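Local coordinates for extracellular solute-binding protein family 5 (Brucella melitensis, PDB 4ONY) that probably binds peptides or related solutes in the periplasm and passes them to an ABC transporter for uptake, at residues A[300-305]-A[578-583]; A[274-279]-A[566-571]; A[34-39]-A[244-249]; A[357-362]-A[491-496]. One frame throughout, in Å; residues are numbered along the deposited sequence.

Interaction 1: residues A[300-305]-A[578-583]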
# COMPACT_ATOMS: atom_id res chain seq x y z
N ASP A 300 -7.30 16.53 -12.63
CA ASP A 300 -7.28 15.23 -13.29
C ASP A 300 -7.82 14.15 -12.34
O ASP A 300 -7.61 14.23 -11.13
CB ASP A 300 -5.87 14.79 -13.66
CG ASP A 300 -5.50 15.08 -15.08
OD1 ASP A 300 -6.37 15.43 -15.86
OD2 ASP A 300 -4.32 14.96 -15.42
N THR A 301 -8.44 13.14 -12.91
CA THR A 301 -8.79 11.97 -12.18
C THR A 301 -8.33 10.69 -12.88
O THR A 301 -8.24 10.64 -14.11
CB THR A 301 -10.29 11.90 -11.97
OG1 THR A 301 -10.87 11.49 -13.20
CG2 THR A 301 -10.87 13.24 -11.50
N PHE A 302 -8.02 9.68 -12.07
CA PHE A 302 -7.52 8.40 -12.55
C PHE A 302 -8.18 7.25 -11.80
O PHE A 302 -8.70 7.44 -10.71
CB PHE A 302 -6.02 8.33 -12.29
CG PHE A 302 -5.23 9.49 -12.84
CD1 PHE A 302 -5.04 10.62 -12.07
CD2 PHE A 302 -4.66 9.45 -14.08
CE1 PHE A 302 -4.33 11.71 -12.55
CE2 PHE A 302 -3.94 10.50 -14.58
CZ PHE A 302 -3.80 11.66 -13.81
N GLU A 303 -8.19 6.06 -12.40
CA GLU A 303 -8.64 4.89 -11.69
C GLU A 303 -7.51 3.94 -11.65
O GLU A 303 -6.59 4.02 -12.45
CB GLU A 303 -9.82 4.24 -12.39
CG GLU A 303 -11.05 5.09 -12.32
CD GLU A 303 -12.20 4.47 -13.11
OE1 GLU A 303 -12.27 4.74 -14.34
OE2 GLU A 303 -13.00 3.76 -12.48
N LYS A 304 -7.57 3.04 -10.70
CA LYS A 304 -6.52 2.06 -10.55
C LYS A 304 -7.17 0.74 -10.21
O LYS A 304 -8.28 0.70 -9.70
CB LYS A 304 -5.53 2.51 -9.48
CG LYS A 304 -6.08 2.56 -8.06
CD LYS A 304 -5.01 3.15 -7.14
CE LYS A 304 -5.47 3.28 -5.69
NZ LYS A 304 -5.38 1.97 -4.99
N GLY A 305 -6.45 -0.34 -10.51
CA GLY A 305 -6.89 -1.67 -10.21
C GLY A 305 -6.16 -2.32 -9.04
O GLY A 305 -6.49 -3.44 -8.67
N GLN A 578 -1.87 9.29 -22.04
CA GLN A 578 -3.29 8.95 -22.10
C GLN A 578 -3.59 7.71 -21.26
O GLN A 578 -4.49 7.70 -20.41
CB GLN A 578 -3.68 8.69 -23.60
N LYS A 579 -2.80 6.67 -21.46
CA LYS A 579 -2.91 5.42 -20.68
C LYS A 579 -2.48 5.59 -19.22
O LYS A 579 -1.46 6.24 -18.90
CB LYS A 579 -2.07 4.30 -21.30
CG LYS A 579 -2.58 3.85 -22.63
CD LYS A 579 -1.67 2.80 -23.27
CE LYS A 579 -1.99 1.41 -22.76
NZ LYS A 579 -2.22 0.52 -23.93
N THR A 580 -3.26 4.95 -18.35
CA THR A 580 -2.97 4.87 -16.93
C THR A 580 -2.89 3.39 -16.57
O THR A 580 -3.82 2.66 -16.84
CB THR A 580 -4.11 5.49 -16.13
OG1 THR A 580 -4.19 6.89 -16.44
CG2 THR A 580 -3.83 5.32 -14.64
N PRO A 581 -1.79 2.95 -15.97
CA PRO A 581 -1.67 1.54 -15.73
C PRO A 581 -2.42 1.05 -14.49
O PRO A 581 -3.06 1.83 -13.79
CB PRO A 581 -0.16 1.37 -15.56
CG PRO A 581 0.29 2.64 -14.94
CD PRO A 581 -0.60 3.70 -15.53
N LEU A 582 -2.32 -0.24 -14.24
CA LEU A 582 -2.97 -0.92 -13.12
C LEU A 582 -2.77 -0.21 -11.79
O LEU A 582 -3.71 -0.13 -10.98
CB LEU A 582 -2.44 -2.34 -13.02
CG LEU A 582 -3.15 -3.37 -12.09
CD1 LEU A 582 -4.55 -3.63 -12.61
CD2 LEU A 582 -2.31 -4.63 -12.05
N SER A 583 -1.54 0.31 -11.56
CA SER A 583 -1.23 0.94 -10.27
C SER A 583 -1.69 2.39 -10.15
O SER A 583 -1.52 2.99 -9.10
CB SER A 583 0.25 0.88 -9.96
OG SER A 583 0.73 -0.44 -9.81
O HOH W 1 -5.61 2.30 -14.33

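Interaction 2: residues A[274-279]-A[566-571]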
# COMPACT_ATOMS: atom_id res chain seq x y z
N ILE A 274 1.95 20.49 -9.23
CA ILE A 274 0.84 19.56 -9.03
C ILE A 274 0.45 19.53 -7.57
O ILE A 274 1.18 20.03 -6.71
CB ILE A 274 1.21 18.11 -9.47
CG1 ILE A 274 2.31 17.53 -8.57
CG2 ILE A 274 1.71 18.06 -10.92
CD1 ILE A 274 2.53 16.05 -8.72
N PHE A 275 -0.72 18.99 -7.30
CA PHE A 275 -1.20 18.79 -5.95
C PHE A 275 -1.98 17.50 -5.89
O PHE A 275 -3.00 17.33 -6.58
CB PHE A 275 -2.08 19.97 -5.47
CG PHE A 275 -2.45 19.89 -4.01
CD1 PHE A 275 -3.55 19.16 -3.62
CD2 PHE A 275 -1.67 20.51 -3.06
CE1 PHE A 275 -3.87 19.01 -2.30
CE2 PHE A 275 -2.01 20.41 -1.73
CZ PHE A 275 -3.12 19.66 -1.34
N ILE A 276 -1.46 16.55 -5.11
CA ILE A 276 -2.07 15.21 -5.04
C ILE A 276 -3.13 15.32 -3.94
O ILE A 276 -2.78 15.61 -2.80
CB ILE A 276 -1.01 14.16 -4.70
CG1 ILE A 276 -0.00 14.05 -5.84
CG2 ILE A 276 -1.66 12.80 -4.41
CD1 ILE A 276 1.23 13.22 -5.52
N GLU A 277 -4.41 15.13 -4.29
CA GLU A 277 -5.51 15.42 -3.36
C GLU A 277 -6.17 14.16 -2.76
O GLU A 277 -6.64 13.29 -3.48
CB GLU A 277 -6.59 16.22 -4.09
CG GLU A 277 -7.75 16.60 -3.20
CD GLU A 277 -7.30 17.58 -2.13
OE1 GLU A 277 -7.25 18.79 -2.43
OE2 GLU A 277 -6.98 17.11 -1.01
N GLY A 278 -6.21 14.10 -1.44
CA GLY A 278 -6.97 13.08 -0.72
C GLY A 278 -8.18 13.56 0.11
O GLY A 278 -8.89 12.75 0.72
N ASN A 279 -8.38 14.86 0.16
CA ASN A 279 -9.41 15.42 0.98
C ASN A 279 -10.64 15.78 0.14
O ASN A 279 -10.56 16.68 -0.70
CB ASN A 279 -8.84 16.63 1.67
CG ASN A 279 -9.83 17.28 2.60
OD1 ASN A 279 -11.03 17.36 2.31
ND2 ASN A 279 -9.32 17.80 3.69
N GLN A 566 -8.38 8.49 -8.02
CA GLN A 566 -7.21 9.22 -7.59
C GLN A 566 -7.36 10.62 -8.19
O GLN A 566 -7.86 10.78 -9.33
CB GLN A 566 -5.94 8.64 -8.20
CG GLN A 566 -5.64 7.18 -7.87
CD GLN A 566 -4.32 6.73 -8.52
OE1 GLN A 566 -4.18 6.75 -9.75
NE2 GLN A 566 -3.34 6.33 -7.68
N TRP A 567 -6.92 11.60 -7.44
CA TRP A 567 -7.08 12.98 -7.81
C TRP A 567 -5.76 13.67 -7.82
O TRP A 567 -5.09 13.70 -6.79
CB TRP A 567 -7.98 13.67 -6.76
CG TRP A 567 -9.41 13.26 -6.70
CD1 TRP A 567 -10.19 12.80 -7.71
CD2 TRP A 567 -10.26 13.40 -5.58
NE1 TRP A 567 -11.46 12.59 -7.28
CE2 TRP A 567 -11.54 12.98 -5.97
CE3 TRP A 567 -10.06 13.86 -4.29
CZ2 TRP A 567 -12.64 13.02 -5.11
CZ3 TRP A 567 -11.15 13.85 -3.40
CH2 TRP A 567 -12.42 13.44 -3.82
N VAL A 568 -5.43 14.28 -8.95
CA VAL A 568 -4.22 15.12 -9.07
C VAL A 568 -4.56 16.39 -9.85
O VAL A 568 -5.02 16.33 -10.99
CB VAL A 568 -3.05 14.41 -9.80
CG1 VAL A 568 -1.83 15.30 -9.79
CG2 VAL A 568 -2.72 13.06 -9.15
N ALA A 569 -4.39 17.55 -9.20
CA ALA A 569 -4.58 18.82 -9.88
C ALA A 569 -3.22 19.21 -10.42
O ALA A 569 -2.21 18.91 -9.77
CB ALA A 569 -5.11 19.89 -8.94
N ARG A 570 -3.17 19.76 -11.61
CA ARG A 570 -1.90 20.10 -12.22
C ARG A 570 -1.99 21.38 -13.05
O ARG A 570 -3.01 21.62 -13.73
CB ARG A 570 -1.39 18.95 -13.09
CG ARG A 570 -2.17 18.70 -14.37
CD ARG A 570 -1.65 17.51 -15.21
NE ARG A 570 -2.74 17.03 -16.04
CZ ARG A 570 -3.08 17.54 -17.22
NH1 ARG A 570 -2.37 18.48 -17.84
NH2 ARG A 570 -4.14 17.04 -17.83
N TRP A 571 -0.94 22.19 -13.00
CA TRP A 571 -0.75 23.24 -14.01
C TRP A 571 -0.60 22.58 -15.40
O TRP A 571 -0.01 21.52 -15.54
CB TRP A 571 0.41 24.18 -13.65
CG TRP A 571 0.07 25.01 -12.42
CD1 TRP A 571 0.30 24.67 -11.12
CD2 TRP A 571 -0.54 26.30 -12.40
NE1 TRP A 571 -0.18 25.65 -10.28
CE2 TRP A 571 -0.68 26.67 -11.03
CE3 TRP A 571 -1.01 27.16 -13.39
CZ2 TRP A 571 -1.26 27.87 -10.63
CZ3 TRP A 571 -1.59 28.35 -13.01
CH2 TRP A 571 -1.72 28.71 -11.62
O HOH W 2 -5.27 11.31 -5.12

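Interaction 3: residues A[34-39]-A[244-249]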
# COMPACT_ATOMS: atom_id res chain seq x y z
N PHE A 34 7.68 0.17 -21.40
CA PHE A 34 6.53 -0.19 -20.57
C PHE A 34 5.30 0.44 -21.23
O PHE A 34 5.36 1.54 -21.77
CB PHE A 34 6.72 0.28 -19.11
CG PHE A 34 7.66 -0.56 -18.29
CD1 PHE A 34 8.44 -1.55 -18.85
CD2 PHE A 34 7.84 -0.28 -16.93
CE1 PHE A 34 9.30 -2.29 -18.08
CE2 PHE A 34 8.70 -1.01 -16.15
CZ PHE A 34 9.44 -2.02 -16.73
N PRO A 35 4.16 -0.28 -21.21
CA PRO A 35 3.04 0.11 -22.00
C PRO A 35 2.32 1.39 -21.51
O PRO A 35 1.51 1.97 -22.27
CB PRO A 35 2.11 -1.11 -21.96
CG PRO A 35 2.43 -1.76 -20.69
CD PRO A 35 3.91 -1.55 -20.50
N TYR A 36 2.69 1.91 -20.35
CA TYR A 36 2.10 3.14 -19.85
C TYR A 36 2.97 4.42 -19.95
O TYR A 36 2.67 5.44 -19.28
CB TYR A 36 1.66 2.94 -18.40
CG TYR A 36 2.72 2.46 -17.42
CD1 TYR A 36 3.02 1.11 -17.30
CD2 TYR A 36 3.45 3.36 -16.64
CE1 TYR A 36 3.97 0.65 -16.40
CE2 TYR A 36 4.40 2.92 -15.74
CZ TYR A 36 4.66 1.58 -15.62
OH TYR A 36 5.54 1.09 -14.72
N THR A 37 4.02 4.38 -20.77
CA THR A 37 4.81 5.53 -21.06
C THR A 37 4.61 6.00 -22.49
O THR A 37 4.22 5.25 -23.38
CB THR A 37 6.33 5.27 -20.89
OG1 THR A 37 6.83 4.46 -21.98
CG2 THR A 37 6.63 4.64 -19.54
N ASN A 38 4.96 7.26 -22.70
CA ASN A 38 4.98 7.85 -24.02
C ASN A 38 6.40 7.67 -24.50
O ASN A 38 7.32 8.25 -23.93
CB ASN A 38 4.61 9.32 -23.91
CG ASN A 38 4.84 10.10 -25.21
OD1 ASN A 38 5.31 9.56 -26.21
ND2 ASN A 38 4.52 11.38 -25.17
N PRO A 39 6.60 6.82 -25.51
CA PRO A 39 7.97 6.57 -25.95
C PRO A 39 8.70 7.81 -26.53
O PRO A 39 9.89 7.73 -26.76
CB PRO A 39 7.81 5.50 -27.03
CG PRO A 39 6.42 5.67 -27.55
CD PRO A 39 5.60 6.26 -26.43
N ARG A 244 12.42 3.63 -21.22
CA ARG A 244 11.93 4.46 -22.29
C ARG A 244 10.62 5.19 -21.91
O ARG A 244 9.70 4.55 -21.46
CB ARG A 244 11.74 3.62 -23.53
CG ARG A 244 11.28 4.48 -24.69
CD ARG A 244 11.77 3.96 -26.01
NE ARG A 244 11.44 4.92 -27.07
CZ ARG A 244 11.44 4.64 -28.37
NH1 ARG A 244 11.73 3.41 -28.79
NH2 ARG A 244 11.12 5.59 -29.25
N GLY A 245 10.59 6.52 -22.07
CA GLY A 245 9.50 7.41 -21.60
C GLY A 245 9.43 7.71 -20.09
O GLY A 245 8.43 8.27 -19.61
N PHE A 246 10.49 7.37 -19.34
CA PHE A 246 10.63 7.76 -17.96
C PHE A 246 11.73 8.84 -17.88
O PHE A 246 12.48 9.08 -18.84
CB PHE A 246 11.05 6.57 -17.09
CG PHE A 246 9.97 5.51 -16.86
CD1 PHE A 246 8.87 5.79 -16.11
CD2 PHE A 246 10.12 4.23 -17.36
CE1 PHE A 246 7.88 4.83 -15.88
CE2 PHE A 246 9.15 3.25 -17.12
CZ PHE A 246 8.03 3.55 -16.36
N ASN A 247 11.83 9.48 -16.73
CA ASN A 247 12.90 10.42 -16.44
C ASN A 247 12.88 11.59 -17.40
O ASN A 247 13.91 12.00 -17.90
CB ASN A 247 14.26 9.71 -16.49
CG ASN A 247 14.27 8.45 -15.66
OD1 ASN A 247 13.78 8.43 -14.53
ND2 ASN A 247 14.86 7.38 -16.21
N ASN A 248 11.69 12.12 -17.64
CA ASN A 248 11.51 13.12 -18.65
C ASN A 248 11.85 14.53 -18.17
O ASN A 248 12.27 15.38 -18.97
CB ASN A 248 10.08 13.08 -19.20
CG ASN A 248 9.69 11.71 -19.72
OD1 ASN A 248 10.40 11.09 -20.53
ND2 ASN A 248 8.55 11.21 -19.25
N PHE A 249 11.64 14.81 -16.90
CA PHE A 249 11.99 16.10 -16.35
C PHE A 249 13.51 16.19 -16.25
O PHE A 249 14.15 15.23 -15.83
CB PHE A 249 11.34 16.31 -14.99
CG PHE A 249 9.83 16.24 -15.03
CD1 PHE A 249 9.11 17.25 -15.64
CD2 PHE A 249 9.16 15.15 -14.49
CE1 PHE A 249 7.73 17.20 -15.72
CE2 PHE A 249 7.80 15.09 -14.55
CZ PHE A 249 7.08 16.12 -15.17
O HOH W 3 9.55 1.92 -20.38
O HOH W 4 5.97 8.78 -20.63

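Interaction 4: residues A[357-362]-A[491-496]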
# COMPACT_ATOMS: atom_id res chain seq x y z
N GLU A 357 -10.81 -4.34 -1.88
CA GLU A 357 -11.75 -3.45 -2.57
C GLU A 357 -11.20 -2.86 -3.87
O GLU A 357 -10.14 -2.25 -3.90
CB GLU A 357 -12.11 -2.30 -1.62
CG GLU A 357 -13.10 -1.27 -2.17
CD GLU A 357 -14.46 -1.84 -2.50
OE1 GLU A 357 -14.91 -2.77 -1.82
OE2 GLU A 357 -15.09 -1.36 -3.47
N GLY A 358 -12.00 -2.99 -4.90
CA GLY A 358 -11.74 -2.39 -6.20
C GLY A 358 -10.77 -3.17 -7.06
O GLY A 358 -10.39 -2.68 -8.13
N SER A 359 -10.31 -4.34 -6.60
CA SER A 359 -9.35 -5.12 -7.35
C SER A 359 -9.95 -6.46 -7.77
O SER A 359 -10.97 -6.88 -7.26
CB SER A 359 -8.07 -5.36 -6.53
OG SER A 359 -8.27 -6.32 -5.50
N GLN A 360 -9.22 -7.17 -8.60
CA GLN A 360 -9.57 -8.53 -8.95
C GLN A 360 -9.55 -9.50 -7.75
O GLN A 360 -10.14 -10.56 -7.84
CB GLN A 360 -8.63 -9.09 -10.03
CG GLN A 360 -8.93 -8.57 -11.42
CD GLN A 360 -10.27 -9.05 -11.98
OE1 GLN A 360 -10.59 -10.26 -11.96
NE2 GLN A 360 -11.07 -8.13 -12.46
N LEU A 361 -8.84 -9.15 -6.67
CA LEU A 361 -8.79 -9.99 -5.47
C LEU A 361 -10.03 -9.90 -4.59
O LEU A 361 -10.17 -10.67 -3.66
CB LEU A 361 -7.53 -9.68 -4.67
CG LEU A 361 -6.18 -9.88 -5.42
CD1 LEU A 361 -4.98 -9.55 -4.53
CD2 LEU A 361 -6.02 -11.29 -5.93
N SER A 362 -10.91 -8.95 -4.83
CA SER A 362 -12.16 -8.85 -4.09
C SER A 362 -13.09 -10.00 -4.43
O SER A 362 -13.30 -10.31 -5.63
CB SER A 362 -12.90 -7.55 -4.46
OG SER A 362 -14.19 -7.52 -3.87
N SER A 491 -3.23 -2.21 1.69
CA SER A 491 -3.61 -3.34 0.87
C SER A 491 -2.71 -3.40 -0.32
O SER A 491 -2.14 -2.38 -0.72
CB SER A 491 -5.07 -3.21 0.42
OG SER A 491 -5.18 -2.06 -0.43
N SER A 492 -2.64 -4.57 -0.95
CA SER A 492 -1.93 -4.66 -2.21
C SER A 492 -2.43 -5.83 -3.03
O SER A 492 -3.25 -6.63 -2.59
CB SER A 492 -0.43 -4.78 -2.00
OG SER A 492 -0.00 -6.14 -1.84
N LEU A 493 -1.94 -5.88 -4.25
CA LEU A 493 -2.23 -6.99 -5.15
C LEU A 493 -1.34 -8.20 -4.85
O LEU A 493 -1.50 -9.21 -5.50
CB LEU A 493 -2.02 -6.56 -6.62
CG LEU A 493 -3.14 -5.73 -7.24
CD1 LEU A 493 -2.89 -5.36 -8.70
CD2 LEU A 493 -4.49 -6.42 -7.14
N SER A 494 -0.46 -8.12 -3.87
CA SER A 494 0.46 -9.23 -3.53
C SER A 494 0.45 -9.54 -2.06
O SER A 494 1.49 -9.48 -1.40
CB SER A 494 1.87 -8.79 -3.90
OG SER A 494 1.87 -8.42 -5.27
N PRO A 495 -0.76 -9.80 -1.50
CA PRO A 495 -0.74 -10.17 -0.11
C PRO A 495 0.18 -11.38 0.09
O PRO A 495 0.21 -12.31 -0.74
CB PRO A 495 -2.20 -10.46 0.19
CG PRO A 495 -2.79 -10.85 -1.11
CD PRO A 495 -2.07 -9.97 -2.10
N GLY A 496 0.93 -11.34 1.18
CA GLY A 496 1.93 -12.36 1.50
C GLY A 496 2.07 -12.57 3.00
O GLY A 496 1.07 -12.66 3.73

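Interaction 1: residues A[300-305]-A[578-583]
The course from Phe302 to Gly305 makes 47° with that from Thr580 to Ser583, and the backbones converge from 7.2 Å between Phe302 CA and Thr580 CA to 4.9 Å between Gly305 CA and Leu582 CA. Segment 300-305 continues from strand 297-302 toward strand 310-315 of another sheet, a passage consistent with one of the connections between lobes in the periplasmic binding-protein fold; 578-583 belongs to the long C-terminal loop. At the narrow end, Gly305 N donates to Leu582 O over 2.8 Å, with an N-H...O angle of 153°. In the wider part the backbones meet through water 1, which lies 2.7 Å from Glu303 O and 2.6 Å from Pro581 O and is oriented to donate to both, although more acceptors surround it than it has protons.

The side chains fill in around these links. Thr580 reaches the rim of the Phe302 ring, its OG1 lying in the ring plane 3.5 Å from CD2, and the two side chains cross at about a right angle. Farther out, this ring also meets His576 edge-to-face. Lys304 contributes its first methylene, CB resting on the Leu582 carbonyl, while its NZ turns off to Thr306. Leu582 N bonds Asp93 OD1, and Ser583 OG bonds Arg92 O. Although CB of Leu582 starts away from the other segment, chi1 (-168°) sets CG anti to the backbone N; from there the CD1 branch comes within 3.9 Å of Gly305 CA.

Interaction 2: residues A[274-279]-A[566-571]
Phe275 and Ala569 form a hydrogen-bonded antiparallel pair, with Phe275 N donating to Ala569 O over 2.9 Å and Ala569 N returning a bond to Phe275 O over 3.0 Å. A third backbone bond, Glu277 N to Trp567 O at 3.0 Å, follows, and water 2 links Glu277 O with Trp567 N. The strand axes, 4.6 Å apart at closest approach, run 167° to each other. Ile274 CA-H also approaches Ala569 O, at 3.2 Å from CA, and Val568 CA-H approaches Phe275 O.

Apolar contacts on one face come from Ile274 CB against Val568 CG1 and from Ile274 CG2 against Arg570 CB at 3.9 Å. The opposite face carries Glu277 and Trp567: CG of Glu277, anti to its backbone N (chi1 -178°), lies 3.7 Å from Trp567 CE3, the carboxylate plane turned 77° from the indole.

Among side-chain polar contacts, Glu277 OE2 accepts from Asn279 N and forms a salt bridge with Arg282, while OE1 goes to Tyr287. Strand 566-571 is the middle of three antiparallel strands, with 297-302 along its other edge; helices 260-268 and 280-285 lie on the Phe275 and Trp567 face, where Trp283 stacks on Trp567.

Interaction 3: residues A[34-39]-A[244-249]
Thr37 sets its CG2 over one face of the Phe246 ring, 3.8 Å from the centroid and 16° off the ring normal, a CH-pi contact displaced toward the CZ rim. Phe246 belongs to an aromatic cluster with Phe34 and Tyr36, both in the type I beta turn from Phe34 to Thr37. Phe34 CD2 meets the edge of Phe246 at CE2 over 3.8 Å, with the ring planes perpendicular; Tyr36 CE2 reaches CZ of the same ring at 3.7 Å. Pro39 CB lies over one face of the Arg244 guanidinium, while Arg244 NE donates to Pro39 O at 3.2 Å.

At chi1 74° Thr37 OG1 lies between the backbone N and the carbonyl carbon, leaving CG2 anti to that carbon and over the ring. OG1 is 2.9 Å from Arg244 O, a bond left unsettled because the single proton has another acceptor in reach; His33 is its partner just before the segment. Water 3 joins Phe34 N to Arg244 O, and water 4 joins Asn38 N to Gly245 O, so waters bridge the backbones of the two loops at two points.

Further out, Tyr36 OH bonds Arg92 N. These loops precede strands 46-52 and 251-257, parallel neighbours in one sheet. Within 244-249, Asn248 ND2 donates to Gly245 O over 3.0 Å with an N-H...O angle of 151°.

Interaction 4: residues A[357-362]-A[491-496]
Leu361 presses its CD1 methyl into the elbow formed by Leu493 and Pro495, and most of the close contact is gathered at this one atom. CD1 lies 3.6 Å from Leu493 O, 3.8 Å from Pro495 CD and 4.1 Å from Leu493 CD2, so a carbonyl oxygen, a ring methylene and a methyl group all meet it. Chi1 (-59°) puts its CG anti to the carbonyl carbon, and chi2 near 180° carries CD1 on toward 491-496. Ser359 adds a second point of contact, its CB meeting Leu493 CD2 at 3.8 Å. That methyl therefore touches both Ser359 and Leu361. The backbones stay well apart, with 7.2 Å between Leu361 CA and Leu493 CA, and no hydrogen bond crosses the contact.

Each loop is instead shaped by its own turns. Ser359 to Ser362 is a type I beta turn closed by Ser362 N to Ser359 O, and Ser359 OG accepts from Leu361 N over 3.1 Å, an ST turn; OG also bonds Trp356 O. In the other segment Ser492 OG accepts from Ser494 N over 2.9 Å, a second ST turn. The loops follow strands 350-351 and 484-489 of one mixed sheet, and helix 537-553 covers the packed side, touching Leu361 through Arg537 and Val541 and Pro495 through Phe540 and Val544. Arg537 NH2 also bonds Leu493 O, so the carbonyl against which the CD1 methyl rests has a polar partner.

The contact thins away from Leu361: Gly358 and Gln360 are exposed, and Ser492 and Ser494, only partly exposed, point their CB atoms away from 357-362.

How the interactions relate
Interactions 1 and 2 share the three-stranded sheet: strand 566-571 lies between 274-277 and 297-302, and the Asp300 OD2 to Arg570 NE salt bridge, 2.7 Å long, ties the two contacts together. Interaction 2 is buried and relies on regular strand bonding, whereas the partly buried interaction 1 uses one backbone bond, a water and a few side-chain contacts. Interactions 3 and 4 are buried loop pairs, but 3 combines aromatic packing with waters joining backbone N-H groups to carbonyls, and 4, without a cross-segment hydrogen bond, rests on methyl and methylene contacts, some with carbonyl oxygens. The 578-583 loop connects both to interaction 1, through Pro581 CG on Tyr36 CG and Leu582 CD2 on Leu493 CD1, each at 3.5 Å; interactions 3 and 4 themselves do not touch.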